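Local coordinates for protein PcyX_EBK42635 (Marine metagenome, PDB 5OWG) that probably reduces biliverdin to phycoerythrobilin in a ferredoxin-dependent four-electron reaction, as a phage-type bilin reductase of phycobilin synthesis, at residues A[45-50]-A[61-67]; A[13-17]-A[162-167]. All blocks are in the same frame, centred on the assembly; numbering follows the deposited sequence.

Interaction 1. Residues A[45-50]-A[61-67]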
# COMPACT_ATOMS: atom_id res chain seq x y z
N LEU A 45 -15.80 7.81 -9.92
CA LEU A 45 -15.15 6.54 -10.21
C LEU A 45 -14.91 5.71 -8.96
O LEU A 45 -14.23 4.68 -9.03
CB LEU A 45 -13.81 6.79 -10.92
CG LEU A 45 -13.91 7.56 -12.24
CD1 LEU A 45 -12.55 8.12 -12.63
CD2 LEU A 45 -14.46 6.67 -13.34
N GLY A 46 -15.47 6.12 -7.83
CA GLY A 46 -15.21 5.41 -6.58
C GLY A 46 -13.73 5.25 -6.29
O GLY A 46 -13.31 4.22 -5.75
N TRP A 47 -12.93 6.25 -6.65
CA TRP A 47 -11.48 6.20 -6.47
C TRP A 47 -11.10 7.07 -5.28
O TRP A 47 -11.38 8.27 -5.27
CB TRP A 47 -10.78 6.69 -7.74
CG TRP A 47 -9.43 6.06 -8.01
CD1 TRP A 47 -8.79 5.12 -7.25
CD2 TRP A 47 -8.57 6.33 -9.12
NE1 TRP A 47 -7.59 4.79 -7.83
CE2 TRP A 47 -7.43 5.52 -8.98
CE3 TRP A 47 -8.66 7.18 -10.23
CZ2 TRP A 47 -6.38 5.53 -9.90
CZ3 TRP A 47 -7.62 7.19 -11.14
CH2 TRP A 47 -6.50 6.37 -10.97
N VAL A 48 -10.48 6.46 -4.27
CA VAL A 48 -9.97 7.16 -3.11
C VAL A 48 -8.50 6.80 -2.95
O VAL A 48 -8.14 5.62 -2.98
CB VAL A 48 -10.75 6.82 -1.83
CG1 VAL A 48 -10.15 7.52 -0.62
CG2 VAL A 48 -12.22 7.21 -1.98
N ASN A 49 -7.66 7.82 -2.79
CA ASN A 49 -6.23 7.62 -2.61
C ASN A 49 -5.76 8.52 -1.48
O ASN A 49 -5.95 9.74 -1.53
CB ASN A 49 -5.45 7.91 -3.90
CG ASN A 49 -5.47 6.75 -4.87
OD1 ASN A 49 -4.67 5.82 -4.76
ND2 ASN A 49 -6.39 6.80 -5.83
N ARG A 50 -5.15 7.92 -0.45
CA ARG A 50 -4.77 8.64 0.75
C ARG A 50 -3.37 8.20 1.17
O ARG A 50 -3.03 7.02 1.05
CB ARG A 50 -5.77 8.37 1.88
CG ARG A 50 -7.17 8.84 1.56
CD ARG A 50 -8.16 8.41 2.63
NE ARG A 50 -7.93 9.11 3.89
CZ ARG A 50 -8.54 8.81 5.04
NH1 ARG A 50 -9.41 7.81 5.09
NH2 ARG A 50 -8.27 9.51 6.13
N HIS A 61 0.46 4.41 1.68
CA HIS A 61 -0.47 4.78 0.62
C HIS A 61 -1.63 3.80 0.59
O HIS A 61 -1.42 2.59 0.44
CB HIS A 61 0.25 4.79 -0.74
CG HIS A 61 -0.64 5.08 -1.90
ND1 HIS A 61 -0.33 4.68 -3.19
CD2 HIS A 61 -1.83 5.73 -1.99
CE1 HIS A 61 -1.29 5.07 -4.01
NE2 HIS A 61 -2.21 5.71 -3.31
N LEU A 62 -2.85 4.31 0.73
CA LEU A 62 -4.07 3.51 0.67
C LEU A 62 -4.82 3.87 -0.61
O LEU A 62 -5.27 5.01 -0.77
CB LEU A 62 -4.95 3.74 1.89
CG LEU A 62 -6.27 2.96 1.90
CD1 LEU A 62 -6.02 1.47 2.07
CD2 LEU A 62 -7.20 3.48 2.99
N ASP A 63 -4.96 2.89 -1.50
CA ASP A 63 -5.65 3.06 -2.77
C ASP A 63 -6.86 2.14 -2.79
O ASP A 63 -6.71 0.91 -2.76
CB ASP A 63 -4.72 2.75 -3.94
CG ASP A 63 -5.46 2.58 -5.25
OD1 ASP A 63 -6.49 3.26 -5.44
OD2 ASP A 63 -5.02 1.76 -6.08
N VAL A 64 -8.05 2.72 -2.83
CA VAL A 64 -9.31 1.98 -2.77
C VAL A 64 -10.17 2.36 -3.96
O VAL A 64 -10.38 3.55 -4.22
CB VAL A 64 -10.07 2.24 -1.45
CG1 VAL A 64 -11.37 1.45 -1.40
CG2 VAL A 64 -9.19 1.91 -0.26
N VAL A 65 -10.65 1.36 -4.69
CA VAL A 65 -11.58 1.56 -5.80
C VAL A 65 -12.89 0.88 -5.42
O VAL A 65 -12.97 -0.36 -5.37
CB VAL A 65 -11.04 1.00 -7.12
CG1 VAL A 65 -12.01 1.27 -8.25
CG2 VAL A 65 -9.67 1.59 -7.43
N ASP A 66 -13.92 1.68 -5.15
CA ASP A 66 -15.24 1.18 -4.76
C ASP A 66 -16.17 1.36 -5.95
O ASP A 66 -16.79 2.42 -6.12
CB ASP A 66 -15.75 1.91 -3.52
CG ASP A 66 -17.00 1.28 -2.94
OD1 ASP A 66 -17.88 0.86 -3.73
OD2 ASP A 66 -17.11 1.19 -1.70
N VAL A 67 -16.27 0.33 -6.79
CA VAL A 67 -17.13 0.37 -7.97
C VAL A 67 -18.04 -0.85 -8.00
O VAL A 67 -17.87 -1.76 -8.82
CB VAL A 67 -16.29 0.46 -9.26
CG1 VAL A 67 -15.57 1.80 -9.33
CG2 VAL A 67 -15.27 -0.67 -9.34
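Antiparallel pairing begins here with a turn running into a strand. At Leu45, the carbonyl O rests 3.2 Å from Val67 CG1. Gly46 follows with a positive phi of 53°, a conformation that favours glycine, and a CB here would collide with Asp66 O. Gly46 O accepts a hydrogen bond from Asp66 N at 2.7 Å. Trp47 faces Val65 as a non-hydrogen-bonded pair; its CD1 packs on Val65 CG2 at 3.6 Å, and NE1 makes a weak hydrogen bond to Asp63 OD1 at 3.0 Å. Phe40 and Phe226 also meet the indole.

Both strands form a beta hairpin within the antiparallel sheet of the bilin reductase fold, an alpha/beta/alpha sandwich. Helix 220-229 covers the face bearing Trp47, Asn49 and Asp63; helix 14-28 lies against that of Arg50, Leu62 and Val64, through Ile22 and Lys18.

In the hydrogen-bonded pair Val48-Val64, Val48 N donates to Val64 O and Val64 N to Val48 O, each at 2.9 Å. Asn49 OD1 accepts from His61 NE2 at 2.9 Å, and ND2 donates to Phe40 O. Arg50 N donates a hydrogen bond to Leu62 O at 2.9 Å and Arg50 O accepts one from Leu62 N at 2.7 Å; the Arg50 guanidinium forms a salt bridge with Glu31.

Interaction 2. Residues A[13-17]-A[162-167]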
# COMPACT_ATOMS: atom_id res chain seq x y z
N ARG A 13 -16.82 -7.32 4.87
CA ARG A 13 -15.56 -7.63 5.54
C ARG A 13 -14.42 -6.82 4.93
O ARG A 13 -13.53 -6.37 5.64
CB ARG A 13 -15.26 -9.13 5.44
CG ARG A 13 -14.01 -9.57 6.19
CD ARG A 13 -14.18 -9.41 7.69
NE ARG A 13 -13.00 -9.86 8.43
CZ ARG A 13 -12.00 -9.07 8.81
NH1 ARG A 13 -10.98 -9.59 9.48
NH2 ARG A 13 -12.01 -7.77 8.54
N LEU A 14 -14.46 -6.65 3.61
CA LEU A 14 -13.47 -5.80 2.95
C LEU A 14 -13.59 -4.36 3.41
O LEU A 14 -12.58 -3.67 3.60
CB LEU A 14 -13.63 -5.90 1.43
CG LEU A 14 -13.42 -7.28 0.82
CD1 LEU A 14 -13.90 -7.31 -0.62
CD2 LEU A 14 -11.96 -7.70 0.90
N ILE A 15 -14.82 -3.88 3.60
CA ILE A 15 -15.02 -2.52 4.09
C ILE A 15 -14.61 -2.42 5.55
O ILE A 15 -14.04 -1.40 5.98
CB ILE A 15 -16.49 -2.10 3.89
CG1 ILE A 15 -16.98 -2.46 2.48
CG2 ILE A 15 -16.64 -0.60 4.12
CD1 ILE A 15 -16.08 -1.99 1.36
N LYS A 16 -14.88 -3.46 6.33
CA LYS A 16 -14.41 -3.48 7.71
C LYS A 16 -12.89 -3.42 7.77
O LYS A 16 -12.32 -2.56 8.45
CB LYS A 16 -14.92 -4.74 8.41
CG LYS A 16 -14.42 -4.90 9.84
CD LYS A 16 -15.48 -5.53 10.72
CE LYS A 16 -14.96 -5.78 12.12
NZ LYS A 16 -14.41 -4.54 12.75
N TRP A 17 -12.22 -4.31 7.05
CA TRP A 17 -10.76 -4.28 6.99
C TRP A 17 -10.25 -2.90 6.58
O TRP A 17 -9.15 -2.50 6.98
CB TRP A 17 -10.24 -5.34 6.03
CG TRP A 17 -8.83 -5.09 5.57
CD1 TRP A 17 -7.69 -5.60 6.11
CD2 TRP A 17 -8.43 -4.24 4.49
NE1 TRP A 17 -6.59 -5.13 5.43
CE2 TRP A 17 -7.02 -4.29 4.43
CE3 TRP A 17 -9.12 -3.45 3.57
CZ2 TRP A 17 -6.29 -3.58 3.48
CZ3 TRP A 17 -8.39 -2.74 2.63
CH2 TRP A 17 -6.99 -2.81 2.59
N LEU A 162 -11.28 -15.14 3.96
CA LEU A 162 -11.32 -13.68 3.96
C LEU A 162 -11.29 -13.13 5.38
O LEU A 162 -10.77 -12.03 5.61
CB LEU A 162 -12.57 -13.19 3.23
CG LEU A 162 -12.75 -11.67 3.14
CD1 LEU A 162 -11.63 -11.03 2.35
CD2 LEU A 162 -14.10 -11.33 2.54
N ASN A 163 -11.86 -13.86 6.34
CA ASN A 163 -11.84 -13.41 7.73
C ASN A 163 -10.42 -13.40 8.29
O ASN A 163 -9.98 -12.40 8.86
CB ASN A 163 -12.74 -14.31 8.59
CG ASN A 163 -14.21 -14.13 8.27
OD1 ASN A 163 -14.57 -13.60 7.22
ND2 ASN A 163 -15.07 -14.58 9.18
N LYS A 164 -9.69 -14.50 8.12
CA LYS A 164 -8.35 -14.59 8.69
C LYS A 164 -7.38 -13.64 7.98
O LYS A 164 -6.61 -12.92 8.63
CB LYS A 164 -7.83 -16.03 8.62
CG LYS A 164 -8.86 -17.11 8.96
CD LYS A 164 -9.60 -16.85 10.27
CE LYS A 164 -8.70 -17.01 11.49
NZ LYS A 164 -8.24 -18.42 11.66
N ILE A 165 -7.41 -13.63 6.65
CA ILE A 165 -6.47 -12.80 5.88
C ILE A 165 -6.59 -11.34 6.31
O ILE A 165 -5.59 -10.66 6.53
CB ILE A 165 -6.72 -12.98 4.37
CG1 ILE A 165 -5.78 -14.05 3.80
CG2 ILE A 165 -6.51 -11.67 3.60
CD1 ILE A 165 -5.89 -15.40 4.48
N CYS A 166 -7.82 -10.84 6.41
CA CYS A 166 -8.02 -9.45 6.80
C CYS A 166 -7.54 -9.20 8.22
O CYS A 166 -6.86 -8.20 8.49
CB CYS A 166 -9.50 -9.08 6.64
SG CYS A 166 -10.05 -8.93 4.93
N THR A 167 -7.89 -10.09 9.15
CA THR A 167 -7.43 -9.95 10.53
C THR A 167 -5.90 -9.93 10.59
O THR A 167 -5.31 -9.12 11.31
CB THR A 167 -8.00 -11.09 11.38
OG1 THR A 167 -9.28 -10.70 11.89
CG2 THR A 167 -7.08 -11.45 12.55
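In the alpha/beta/alpha sandwich of this family, helices cover both faces of the central sheet; here two helices of one layer, 14-28 and 161-179, meet near their N-terminal ends. Arg13, the first modelled residue, points its CA-to-CB bond toward the second helix. Its t, p, t course through chi1 to chi3 includes one bend at chi2, which carries the guanidinium across to the helix backbone: NH1 donates to Asn163 O at 3.0 Å, an acceptor that also receives Thr167 N of its own helix. One face of the guanidinium lies against Cys166, with NH1 3.2 Å from Cys166 CB.

Part of the apolar contact comes from two leucines in different rotamers. Leu14 (m, t) and Leu162 (t, p) both start sideways yet bring Leu14 CD2 and Leu162 CD1 to 3.6 Å, while Leu162 CD2 sits 3.8 Å from Arg13 CB. Leu14 and Trp17 rest on Trp74 of strand 73-82, and the indole also meets Phe93.

Cys166, with chi1 in m, places SG 3.8 Å from Trp17 CB. The sulfur contacts the five-membered ring of Trp17 obliquely, 4.7 Å from its centroid. With chi1 in t and chi2 at 95°, Trp17 sets its ring edge toward the helix, CD1 3.6 Å from Cys166 O.

Overall arrangement
The modelled chain opens with residues 13-17, which lead into helix 14-28, and then runs into the antiparallel sheet. There interaction 1 closes a short loop, 45-50 against 61-67, within one hairpin. After the remaining strands, helix 118-121 and the unmodelled residues 124-158, the chain reaches helix 161-179, where interaction 2 closes a loop of 144 residues that contains interaction 1 entirely; the two nest and do not cross. Their centres lie about 17 Å apart, with nearest atoms about 4 Å apart but not touching. Helix 14-28 relates them: after its start packs on 162-167, Lys18 and Ile22 reach the hairpin.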